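Local structure of parahox neighbor (Phaeodactylum tricornutum CCAP 1055/1, 5Z5M) at residues A[5-10]-A[173-178]; A[23-27]-A[162-166]; A[31-36]-A[55-60]; A[49-53]-A[167-171]. The protein probably catalyses the last two steps from urate to (S)-allantoin, hydrolysing 5-hydroxyisourate and decarboxylating the resulting OHCU stereoselectively. Residues are numbered along the deposited sequence.

Contact 1. Residues A[5-10]-A[173-178]; sequences VTVKDL and KIDTSD
An N-capped helix start packs here against an Asx turn. Residues 5-10 lead into helix 7-11. Residues 173-178 leave helix 151-173 on the way to strand 182-189, so the first modelled residues lie on the link between the helical OHCU decarboxylase part and the transthyretin-like part. Thr6 is the N-cap, with chi1 p; its OG1 accepts from Asp9 N at 3.1 Å. Leu10 N bonds to Thr6 O at 2.9 Å.

Thr6 and Asp175 form the closest CA pair, 4.8 Å apart. One direct hydrogen bond joins the backbones, Asp175 N to Val5 O, 2.8 Å. Ile174 is extended (phi/psi -109/135) and its CA makes a CH...O contact of 3.5 Å with the same Val5 O.

The Ile174 side chain is m,t. Its CG2 meets Val7 CG2 at 3.8 Å, with Val7 in the t rotamer. Its CD1 lies 4.3 Å from CD2 of Leu10, which is t,p. Phe21 also touches Ile174 and Leu10. Thr6 CG2 lies 3.7 Å from Asp175 O. Asp175 has chi1 t, and its OD1 takes Ser177 N at 3.0 Å, making the Asx turn.

Asp178, chi1 p, reaches the helix start through two waters. One donates to Asp178 OD1 (2.9 Å) and Asp175 O (2.7 Å) and accepts from Val7 N (3.0 Å). The other donates to Asp178 OD2 (2.7 Å) and accepts from Lys8 N (3.0 Å).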
loop_
_atom_site.group_PDB
_atom_site.type_symbol
_atom_site.label_atom_id
_atom_site.label_comp_id
_atom_site.label_asym_id
_atom_site.label_seq_id
_atom_site.Cartn_x
_atom_site.Cartn_y
_atom_site.Cartn_z
ATOM N N VAL A 5 36.401 22.090 -3.839
ATOM C CA VAL A 5 35.835 22.872 -4.934
ATOM C C VAL A 5 34.323 22.669 -5.056
ATOM O O VAL A 5 33.841 21.542 -5.190
ATOM C CB VAL A 5 36.519 22.528 -6.280
ATOM C CG1 VAL A 5 36.570 21.023 -6.497
ATOM C CG2 VAL A 5 35.815 23.219 -7.439
ATOM N N THR A 6 33.576 23.765 -4.987
ATOM C CA THR A 6 32.132 23.714 -5.177
ATOM C C THR A 6 31.822 23.759 -6.663
ATOM O O THR A 6 32.717 23.984 -7.478
ATOM C CB THR A 6 31.413 24.879 -4.467
ATOM O OG1 THR A 6 31.929 26.128 -4.948
ATOM C CG2 THR A 6 31.614 24.796 -2.959
ATOM N N VAL A 7 30.561 23.539 -7.023
ATOM C CA VAL A 7 30.161 23.642 -8.420
ATOM C C VAL A 7 30.319 25.085 -8.896
ATOM O O VAL A 7 30.823 25.333 -9.992
ATOM C CB VAL A 7 28.711 23.177 -8.642
ATOM C CG1 VAL A 7 28.305 23.382 -10.099
ATOM C CG2 VAL A 7 28.562 21.715 -8.255
ATOM N N LYS A 8 29.885 26.025 -8.059
ATOM C CA LYS A 8 30.036 27.452 -8.328
ATOM C C LYS A 8 31.489 27.806 -8.617
ATOM O O LYS A 8 31.799 28.477 -9.600
ATOM C CB LYS A 8 29.543 28.275 -7.140
ATOM C CG LYS A 8 28.221 28.968 -7.360
ATOM C CD LYS A 8 28.194 30.330 -6.680
ATOM C CE LYS A 8 29.171 31.286 -7.344
ATOM N NZ LYS A 8 28.754 32.710 -7.194
ATOM N N ASP A 9 32.369 27.342 -7.741
ATOM C CA ASP A 9 33.802 27.566 -7.862
ATOM C C ASP A 9 34.345 26.952 -9.157
ATOM O O ASP A 9 35.018 27.626 -9.941
ATOM C CB ASP A 9 34.515 26.983 -6.633
ATOM C CG ASP A 9 36.026 26.965 -6.773
ATOM O OD1 ASP A 9 36.579 27.817 -7.501
ATOM O OD2 ASP A 9 36.663 26.096 -6.140
ATOM N N LEU A 10 34.041 25.676 -9.376
ATOM C CA LEU A 10 34.504 24.959 -10.569
ATOM C C LEU A 10 34.145 25.677 -11.867
ATOM O O LEU A 10 35.016 25.995 -12.682
ATOM C CB LEU A 10 33.922 23.542 -10.595
ATOM C CG LEU A 10 34.211 22.700 -11.844
ATOM C CD1 LEU A 10 35.707 22.517 -12.069
ATOM C CD2 LEU A 10 33.511 21.348 -11.751
ATOM N N LYS A 173 34.509 14.289 -6.014
ATOM C CA LYS A 173 35.421 15.354 -6.423
ATOM C C LYS A 173 34.898 16.744 -6.083
ATOM O O LYS A 173 35.670 17.699 -5.996
ATOM C CB LYS A 173 35.695 15.275 -7.925
ATOM C CG LYS A 173 36.501 14.069 -8.346
ATOM C CD LYS A 173 36.618 14.003 -9.858
ATOM C CE LYS A 173 37.134 15.316 -10.418
ATOM N NZ LYS A 173 38.429 15.728 -9.812
ATOM N N ILE A 174 33.587 16.855 -5.892
ATOM C CA ILE A 174 32.955 18.154 -5.689
ATOM C C ILE A 174 32.469 18.340 -4.251
ATOM O O ILE A 174 31.874 17.438 -3.666
ATOM C CB ILE A 174 31.777 18.344 -6.673
ATOM C CG1 ILE A 174 32.314 18.643 -8.077
ATOM C CG2 ILE A 174 30.843 19.457 -6.206
ATOM C CD1 ILE A 174 31.245 18.699 -9.150
ATOM N N ASP A 175 32.743 19.514 -3.688
ATOM C CA ASP A 175 32.283 19.867 -2.346
ATOM C C ASP A 175 30.794 20.213 -2.379
ATOM O O ASP A 175 30.402 21.255 -2.896
ATOM C CB ASP A 175 33.109 21.039 -1.799
ATOM C CG ASP A 175 32.613 21.542 -0.451
ATOM O OD1 ASP A 175 31.829 20.842 0.221
ATOM O OD2 ASP A 175 33.027 22.649 -0.056
ATOM N N THR A 176 29.967 19.334 -1.823
ATOM C CA THR A 176 28.520 19.518 -1.883
ATOM C C THR A 176 27.953 20.064 -0.576
ATOM O O THR A 176 26.758 19.946 -0.320
ATOM C CB THR A 176 27.794 18.193 -2.224
ATOM O OG1 THR A 176 28.117 17.196 -1.248
ATOM C CG2 THR A 176 28.207 17.692 -3.607
ATOM N N SER A 177 28.801 20.678 0.243
ATOM C CA SER A 177 28.354 21.188 1.536
ATOM C C SER A 177 27.360 22.341 1.376
ATOM O O SER A 177 26.648 22.685 2.318
ATOM C CB SER A 177 29.549 21.641 2.380
ATOM O OG SER A 177 30.090 22.851 1.886
ATOM N N ASP A 178 27.302 22.920 0.179
ATOM C CA ASP A 178 26.381 24.020 -0.085
ATOM C C ASP A 178 25.118 23.564 -0.814
ATOM O O ASP A 178 24.306 24.395 -1.232
ATOM C CB ASP A 178 27.073 25.120 -0.897
ATOM C CG ASP A 178 27.505 24.650 -2.275
ATOM O OD1 ASP A 178 27.664 23.425 -2.469
ATOM O OD2 ASP A 178 27.684 25.510 -3.163
HETATM O O HOH W 1 36.719 19.516 -3.720
HETATM O O HOH W 2 28.885 22.381 -4.839
HETATM O O HOH W 3 27.873 25.808 -5.814
#

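Contact 2. Residues A[23-27]-A[162-166]; sequences GGIYE and VHKIA
Ala166 CB is the apolar centre. It points at residues 23-27 and sits over one face of the Tyr26 ring, 3.8 Å from the ring centroid and 22° off the normal, a CH-pi contact. Its nearest ring atom is Tyr26 CZ, 3.5 Å away. Ile25 CG2 packs on the same methyl at 3.6 Å from Ala166 CB. Ile25 is m,m, and its CA is 5.2 Å from that of Ala166, the nearest CA pair of the two segments. Tyr26 CE2 also lies 4.0 Å from Val162 O and 4.5 Å from Val162 CG2.

Residues 162-166 are regular helix within the long helix 151-173 of the OHCU decarboxylase part. Residues 23-27 form the loop between helices 15-22 and 30-38. Ile25 has helical angles (-53/-49), and Tyr26 turns extended (-103/131). The contact thus seats an inter-helix loop on the long helix. Helix 49-61 adds Met56 against Ile25 and Val60 against Tyr26.

The polar edge lies further out. Tyr26 has chi1 m and chi2 89°, which carries its hydroxyl to the His163 ring. His163 is also chi1 m. Tyr26 OH and His163 ND1 are hydrogen-bonded at 2.7 Å, and the two rings meet rim to rim with planes at 83°. The other ring nitrogen, His163 NE2, bonds to Asn61. A water bridges the backbones, donating to Ile25 O at 3.2 Å and to Val162 O at 2.9 Å.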
loop_
_atom_site.group_PDB
_atom_site.type_symbol
_atom_site.label_atom_id
_atom_site.label_comp_id
_atom_site.label_asym_id
_atom_site.label_seq_id
_atom_site.Cartn_x
_atom_site.Cartn_y
_atom_site.Cartn_z
ATOM N N GLY A 23 37.531 15.489 -16.857
ATOM C CA GLY A 23 37.897 14.636 -17.979
ATOM C C GLY A 23 37.842 13.134 -17.730
ATOM O O GLY A 23 37.833 12.343 -18.679
ATOM N N GLY A 24 37.811 12.740 -16.460
ATOM C CA GLY A 24 37.835 11.335 -16.088
ATOM C C GLY A 24 36.536 10.834 -15.476
ATOM O O GLY A 24 36.440 9.675 -15.066
ATOM N N ILE A 25 35.539 11.711 -15.413
ATOM C CA ILE A 25 34.213 11.350 -14.911
ATOM C C ILE A 25 33.674 10.123 -15.647
ATOM O O ILE A 25 33.207 9.166 -15.027
ATOM C CB ILE A 25 33.220 12.518 -15.060
ATOM C CG1 ILE A 25 33.617 13.690 -14.150
ATOM C CG2 ILE A 25 31.808 12.058 -14.751
ATOM C CD1 ILE A 25 34.026 13.283 -12.736
ATOM N N TYR A 26 33.746 10.165 -16.974
ATOM C CA TYR A 26 33.514 8.985 -17.793
ATOM C C TYR A 26 34.869 8.458 -18.256
ATOM O O TYR A 26 35.718 9.219 -18.734
ATOM C CB TYR A 26 32.596 9.300 -18.979
ATOM C CG TYR A 26 31.161 9.607 -18.581
ATOM C CD1 TYR A 26 30.762 10.907 -18.281
ATOM C CD2 TYR A 26 30.207 8.597 -18.512
ATOM C CE1 TYR A 26 29.453 11.188 -17.922
ATOM C CE2 TYR A 26 28.897 8.870 -18.151
ATOM C CZ TYR A 26 28.528 10.166 -17.854
ATOM O OH TYR A 26 27.224 10.437 -17.491
ATOM N N GLU A 27 35.062 7.156 -18.088
ATOM C CA GLU A 27 36.353 6.507 -18.291
ATOM C C GLU A 27 36.899 6.676 -19.701
ATOM O O GLU A 27 36.244 6.308 -20.678
ATOM C CB GLU A 27 36.243 5.014 -17.969
ATOM C CG GLU A 27 37.565 4.338 -17.666
ATOM C CD GLU A 27 38.029 4.586 -16.243
ATOM O OE1 GLU A 27 37.288 5.236 -15.475
ATOM O OE2 GLU A 27 39.136 4.126 -15.891
ATOM N N VAL A 162 27.092 3.029 -15.978
ATOM C CA VAL A 162 28.196 3.976 -16.130
ATOM C C VAL A 162 27.777 5.389 -15.706
ATOM O O VAL A 162 28.593 6.138 -15.178
ATOM C CB VAL A 162 28.771 4.019 -17.578
ATOM C CG1 VAL A 162 29.250 2.638 -18.006
ATOM C CG2 VAL A 162 27.773 4.580 -18.563
ATOM N N HIS A 163 26.513 5.745 -15.910
ATOM C CA HIS A 163 26.028 7.047 -15.458
ATOM C C HIS A 163 26.017 7.097 -13.943
ATOM O O HIS A 163 26.271 8.142 -13.353
ATOM C CB HIS A 163 24.624 7.347 -15.990
ATOM C CG HIS A 163 24.579 7.594 -17.467
ATOM N ND1 HIS A 163 25.449 8.448 -18.105
ATOM C CD2 HIS A 163 23.755 7.109 -18.424
ATOM C CE1 HIS A 163 25.171 8.473 -19.397
ATOM N NE2 HIS A 163 24.141 7.672 -19.615
ATOM N N LYS A 164 25.712 5.963 -13.314
ATOM C CA LYS A 164 25.691 5.898 -11.861
ATOM C C LYS A 164 27.105 6.051 -11.317
ATOM O O LYS A 164 27.310 6.655 -10.275
ATOM C CB LYS A 164 25.073 4.582 -11.383
ATOM C CG LYS A 164 23.567 4.506 -11.543
ATOM C CD LYS A 164 23.085 3.060 -11.527
ATOM C CE LYS A 164 23.272 2.422 -10.163
ATOM N NZ LYS A 164 22.651 1.067 -10.090
ATOM N N ILE A 165 28.075 5.490 -12.031
ATOM C CA ILE A 165 29.475 5.600 -11.641
ATOM C C ILE A 165 29.970 7.034 -11.829
ATOM O O ILE A 165 30.721 7.556 -11.005
ATOM C CB ILE A 165 30.346 4.609 -12.444
ATOM C CG1 ILE A 165 30.053 3.185 -11.976
ATOM C CG2 ILE A 165 31.824 4.925 -12.279
ATOM C CD1 ILE A 165 30.549 2.112 -12.905
ATOM N N ALA A 166 29.512 7.679 -12.896
ATOM C CA ALA A 166 29.860 9.067 -13.157
ATOM C C ALA A 166 29.372 9.954 -12.014
ATOM O O ALA A 166 30.088 10.842 -11.555
ATOM C CB ALA A 166 29.267 9.524 -14.478
HETATM O O HOH W 4 31.449 6.594 -15.559
#

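Contact 3. Residues A[31-36]-A[55-60]; sequences WVAEAL and AMKAIV
Apolar side chains make this contact. Both segments are regular helix, 31-36 on helix 30-38 and 55-60 on helix 49-61. The axes of the two segments approach to 9.4 Å, with 112° between their N-to-C directions. Val32 and Ile59 have the nearest CA atoms, 6.4 Å apart.

The knob is Ile59, rotamer m,t, which points at the other helix. It fills a hole formed by Trp31, Val32, Ala35 and Leu36. Ile59 CD1 lies 3.8 Å from Ala35 CB and 3.8 Å from Leu36 CB. It also nears the backbone, at 3.4 Å from Leu36 N and 3.5 Å from Val32 O. Ile59 CG2 meets Trp31 CZ3 at 4.0 Å; chi1 p brings the indole there.

Further apolar pairs flank the knob. Val32, chi1 t, sets CG2 3.8 Å from Val60 CG2 and CG1 3.9 Å from Met56 CE. Leu36, t,p, places CD1 3.7 Å from Ala55 CB and CD2 4.1 Å from Met56 CG.

Around the pair, Leu22 and Leu43 touch Leu36, and Ile25 touches Met56. This is knob-into-hole packing of two steeply crossed helices in the all-helical OHCU decarboxylase fold.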
loop_
_atom_site.group_PDB
_atom_site.type_symbol
_atom_site.label_atom_id
_atom_site.label_comp_id
_atom_site.label_asym_id
_atom_site.label_seq_id
_atom_site.Cartn_x
_atom_site.Cartn_y
_atom_site.Cartn_z
ATOM N N TRP A 31 36.239 13.491 -24.234
ATOM C CA TRP A 31 35.375 14.153 -25.207
ATOM C C TRP A 31 34.069 14.649 -24.582
ATOM O O TRP A 31 33.490 15.630 -25.051
ATOM C CB TRP A 31 35.070 13.228 -26.395
ATOM C CG TRP A 31 34.390 11.926 -26.058
ATOM C CD1 TRP A 31 34.994 10.745 -25.735
ATOM C CD2 TRP A 31 32.978 11.669 -26.048
ATOM N NE1 TRP A 31 34.049 9.775 -25.508
ATOM C CE2 TRP A 31 32.803 10.314 -25.695
ATOM C CE3 TRP A 31 31.847 12.453 -26.294
ATOM C CZ2 TRP A 31 31.544 9.726 -25.584
ATOM C CZ3 TRP A 31 30.594 11.867 -26.183
ATOM C CH2 TRP A 31 30.454 10.518 -25.829
ATOM N N VAL A 32 33.611 13.977 -23.528
ATOM C CA VAL A 32 32.393 14.390 -22.838
ATOM C C VAL A 32 32.588 15.763 -22.213
ATOM O O VAL A 32 31.750 16.650 -22.370
ATOM C CB VAL A 32 31.973 13.396 -21.734
ATOM C CG1 VAL A 32 30.683 13.861 -21.075
ATOM C CG2 VAL A 32 31.800 11.994 -22.302
ATOM N N ALA A 33 33.699 15.927 -21.503
ATOM C CA ALA A 33 34.012 17.187 -20.837
ATOM C C ALA A 33 34.297 18.283 -21.854
ATOM O O ALA A 33 33.998 19.460 -21.629
ATOM C CB ALA A 33 35.200 17.007 -19.896
ATOM N N GLU A 34 34.872 17.883 -22.984
ATOM C CA GLU A 34 35.165 18.820 -24.057
ATOM C C GLU A 34 33.883 19.417 -24.618
ATOM O O GLU A 34 33.736 20.635 -24.670
ATOM C CB GLU A 34 35.964 18.131 -25.157
ATOM C CG GLU A 34 37.367 17.785 -24.725
ATOM C CD GLU A 34 38.121 18.986 -24.184
ATOM O OE1 GLU A 34 38.041 20.067 -24.807
ATOM O OE2 GLU A 34 38.793 18.849 -23.139
ATOM N N ALA A 35 32.953 18.551 -25.017
ATOM C CA ALA A 35 31.650 18.988 -25.501
ATOM C C ALA A 35 30.954 19.887 -24.477
ATOM O O ALA A 35 30.308 20.865 -24.841
ATOM C CB ALA A 35 30.780 17.784 -25.836
ATOM N N LEU A 36 31.115 19.568 -23.196
ATOM C CA LEU A 36 30.488 20.346 -22.127
ATOM C C LEU A 36 30.967 21.799 -22.085
ATOM O O LEU A 36 30.160 22.728 -22.126
ATOM C CB LEU A 36 30.745 19.689 -20.769
ATOM C CG LEU A 36 30.052 20.371 -19.588
ATOM C CD1 LEU A 36 28.553 20.108 -19.611
ATOM C CD2 LEU A 36 30.656 19.964 -18.248
ATOM N N ALA A 55 23.827 17.379 -17.522
ATOM C CA ALA A 55 24.434 17.944 -18.719
ATOM C C ALA A 55 25.412 16.961 -19.371
ATOM O O ALA A 55 25.409 16.788 -20.589
ATOM C CB ALA A 55 25.134 19.245 -18.381
ATOM N N MET A 56 26.250 16.321 -18.561
ATOM C CA MET A 56 27.222 15.366 -19.085
ATOM C C MET A 56 26.529 14.097 -19.565
ATOM O O MET A 56 26.904 13.531 -20.594
ATOM C CB MET A 56 28.281 15.038 -18.028
ATOM C CG MET A 56 29.065 16.271 -17.579
ATOM S SD MET A 56 30.384 15.936 -16.395
ATOM C CE MET A 56 31.515 15.016 -17.429
ATOM N N LYS A 57 25.510 13.669 -18.824
ATOM C CA LYS A 57 24.709 12.508 -19.206
ATOM C C LYS A 57 24.062 12.726 -20.571
ATOM O O LYS A 57 24.041 11.822 -21.410
ATOM C CB LYS A 57 23.633 12.223 -18.152
ATOM C CG LYS A 57 22.810 10.969 -18.418
ATOM C CD LYS A 57 21.794 10.730 -17.301
ATOM C CE LYS A 57 20.980 9.471 -17.557
ATOM N NZ LYS A 57 20.045 9.170 -16.434
ATOM N N ALA A 58 23.533 13.927 -20.785
ATOM C CA ALA A 58 22.888 14.276 -22.051
ATOM C C ALA A 58 23.861 14.178 -23.224
ATOM O O ALA A 58 23.512 13.668 -24.288
ATOM C CB ALA A 58 22.299 15.673 -21.977
ATOM N N ILE A 59 25.080 14.673 -23.020
ATOM C CA ILE A 59 26.129 14.590 -24.035
ATOM C C ILE A 59 26.411 13.136 -24.412
ATOM O O ILE A 59 26.503 12.791 -25.592
ATOM C CB ILE A 59 27.429 15.267 -23.550
ATOM C CG1 ILE A 59 27.213 16.779 -23.458
ATOM C CG2 ILE A 59 28.601 14.945 -24.489
ATOM C CD1 ILE A 59 28.383 17.539 -22.870
ATOM N N VAL A 60 26.515 12.279 -23.407
ATOM C CA VAL A 60 26.736 10.860 -23.662
ATOM C C VAL A 60 25.551 10.241 -24.401
ATOM O O VAL A 60 25.724 9.553 -25.411
ATOM C CB VAL A 60 26.989 10.083 -22.356
ATOM C CG1 VAL A 60 27.000 8.581 -22.624
ATOM C CG2 VAL A 60 28.313 10.527 -21.722
#

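Contact 4. Residues A[49-53]-A[167-171]; sequences ISQLA and WMRLL
Two helical segments run roughly antiparallel, with 139° between their N-to-C directions and axes 10.7 Å apart at closest approach. Residues 49-53 begin helix 49-61. Residues 167-171 lie near the end of helix 151-173. Ala53 and Trp167 have the nearest CA atoms, 6.5 Å apart. Backbone bonds hold each turn: Ala53 N to Ile49 O, 2.9 Å, and Leu171 N to Trp167 O, 3.0 Å.

Trp167 has chi1 t and chi2 -119°, which lays its indole along the first turn of helix 49-61. Ala53 CB is 3.5 Å from Trp167 CE3. Ile49 O lies near the ring plane, 3.7 Å from Trp167 CZ3, and Ile49 CG2 is 3.8 Å from Trp167 CH2. Ser50 CA is 4.1 Å from Trp167 CZ3. The polar ends bond elsewhere: Trp167 NE1 to the backbone of Asp276, and Ser50 OG to Asp279 and Asn277.

Ile49, t,t, extends toward helix 151-173. Its CD1 lies 3.8 Å from Leu171 CD2 and 4.2 Å from Leu170 CB. Leu170, m,t, sends CD1 to Ala53 CB at 3.7 Å and CD2 to Leu52 CD2 at 4.0 Å. Leu22 of helix 15-22 covers Leu52 and Leu170.

This is a helix-helix interface of the OHCU decarboxylase part. Through Ser50 and Trp167 it also meets the loop between strands 268-275 and 281-289, part of the transthyretin-like half of this fusion protein.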
loop_
_atom_site.group_PDB
_atom_site.type_symbol
_atom_site.label_atom_id
_atom_site.label_comp_id
_atom_site.label_asym_id
_atom_site.label_seq_id
_atom_site.Cartn_x
_atom_site.Cartn_y
_atom_site.Cartn_z
ATOM N N ILE A 49 25.083 20.382 -8.705
ATOM C CA ILE A 49 25.803 19.190 -9.127
ATOM C C ILE A 49 24.857 18.273 -9.912
ATOM O O ILE A 49 25.284 17.583 -10.842
ATOM C CB ILE A 49 26.442 18.450 -7.926
ATOM C CG1 ILE A 49 27.370 17.333 -8.417
ATOM C CG2 ILE A 49 25.384 17.924 -6.974
ATOM C CD1 ILE A 49 28.133 16.644 -7.313
ATOM N N SER A 50 23.569 18.309 -9.577
ATOM C CA SER A 50 22.563 17.560 -10.331
ATOM C C SER A 50 22.532 17.985 -11.791
ATOM O O SER A 50 22.539 17.151 -12.697
ATOM C CB SER A 50 21.172 17.746 -9.725
ATOM O OG SER A 50 21.075 17.118 -8.466
ATOM N N GLN A 51 22.492 19.296 -12.011
ATOM C CA GLN A 51 22.449 19.837 -13.363
ATOM C C GLN A 51 23.730 19.528 -14.134
ATOM O O GLN A 51 23.697 19.287 -15.342
ATOM C CB GLN A 51 22.201 21.346 -13.318
ATOM C CG GLN A 51 20.793 21.712 -12.867
ATOM C CD GLN A 51 20.627 23.194 -12.598
ATOM O OE1 GLN A 51 21.602 23.938 -12.541
ATOM N NE2 GLN A 51 19.386 23.628 -12.425
ATOM N N LEU A 52 24.855 19.540 -13.429
ATOM C CA LEU A 52 26.136 19.228 -14.045
ATOM C C LEU A 52 26.148 17.774 -14.519
ATOM O O LEU A 52 26.553 17.478 -15.645
ATOM C CB LEU A 52 27.281 19.493 -13.060
ATOM C CG LEU A 52 28.664 19.024 -13.519
ATOM C CD1 LEU A 52 29.037 19.675 -14.854
ATOM C CD2 LEU A 52 29.701 19.318 -12.451
ATOM N N ALA A 53 25.676 16.876 -13.661
ATOM C CA ALA A 53 25.581 15.461 -14.004
ATOM C C ALA A 53 24.635 15.242 -15.180
ATOM O O ALA A 53 24.927 14.449 -16.076
ATOM C CB ALA A 53 25.117 14.651 -12.798
ATOM N N TRP A 167 28.153 9.688 -11.559
ATOM C CA TRP A 167 27.550 10.421 -10.452
ATOM C C TRP A 167 28.371 10.238 -9.176
ATOM O O TRP A 167 28.613 11.202 -8.450
ATOM C CB TRP A 167 26.108 9.953 -10.248
ATOM C CG TRP A 167 25.382 10.578 -9.094
ATOM C CD1 TRP A 167 24.859 9.931 -8.018
ATOM C CD2 TRP A 167 25.078 11.969 -8.916
ATOM N NE1 TRP A 167 24.253 10.828 -7.167
ATOM C CE2 TRP A 167 24.367 12.088 -7.702
ATOM C CE3 TRP A 167 25.333 13.122 -9.662
ATOM C CZ2 TRP A 167 23.920 13.311 -7.215
ATOM C CZ3 TRP A 167 24.876 14.342 -9.179
ATOM C CH2 TRP A 167 24.182 14.425 -7.968
ATOM N N MET A 168 28.817 9.005 -8.923
ATOM C CA MET A 168 29.643 8.722 -7.749
ATOM C C MET A 168 30.970 9.471 -7.799
ATOM O O MET A 168 31.457 9.949 -6.780
ATOM C CB MET A 168 29.900 7.216 -7.616
ATOM C CG MET A 168 28.661 6.414 -7.285
ATOM S SD MET A 168 29.009 4.646 -7.198
ATOM C CE MET A 168 27.355 3.998 -6.969
ATOM N N ARG A 169 31.555 9.575 -8.985
ATOM C CA ARG A 169 32.832 10.263 -9.120
ATOM C C ARG A 169 32.685 11.774 -8.955
ATOM O O ARG A 169 33.535 12.422 -8.342
ATOM C CB ARG A 169 33.469 9.939 -10.467
ATOM C CG ARG A 169 33.995 8.520 -10.555
ATOM C CD ARG A 169 34.407 8.189 -11.977
ATOM N NE ARG A 169 35.005 6.863 -12.072
ATOM C CZ ARG A 169 35.229 6.231 -13.217
ATOM N NH1 ARG A 169 34.901 6.801 -14.370
ATOM N NH2 ARG A 169 35.778 5.025 -13.208
ATOM N N LEU A 170 31.606 12.325 -9.504
ATOM C CA LEU A 170 31.307 13.750 -9.358
ATOM C C LEU A 170 31.131 14.117 -7.887
ATOM O O LEU A 170 31.618 15.152 -7.436
ATOM C CB LEU A 170 30.044 14.129 -10.141
ATOM C CG LEU A 170 30.173 14.317 -11.654
ATOM C CD1 LEU A 170 28.795 14.386 -12.300
ATOM C CD2 LEU A 170 30.980 15.578 -11.975
ATOM N N LEU A 171 30.428 13.262 -7.148
ATOM C CA LEU A 171 30.167 13.500 -5.726
ATOM C C LEU A 171 31.454 13.508 -4.899
ATOM O O LEU A 171 31.564 14.239 -3.910
ATOM C CB LEU A 171 29.204 12.447 -5.170
ATOM C CG LEU A 171 27.715 12.634 -5.475
ATOM C CD1 LEU A 171 26.920 11.452 -4.955
ATOM C CD2 LEU A 171 27.195 13.924 -4.867
#

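In the fold
From the N terminus, residues 5-10 open the widest loop, which contact 1 closes at 173-178, at the end of the long helix 151-173. The other three contacts nest inside it. Contact 2 takes the loop at 23-27 back to 162-166. Contact 3 closes a short loop between helices 30-38 and 49-61, nested within contact 2. Contact 4 joins 49-53 to 167-171, so it crosses both contact 2 and contact 3. Contacts 2 and 4 share helix 151-173 and are linked by the Glu27-Arg169 salt bridge. Contacts 3 and 4 share helix 49-61. Ile174 packs on Leu52, joining contact 1 to contact 4. Together they tie the early helices to helix 151-173.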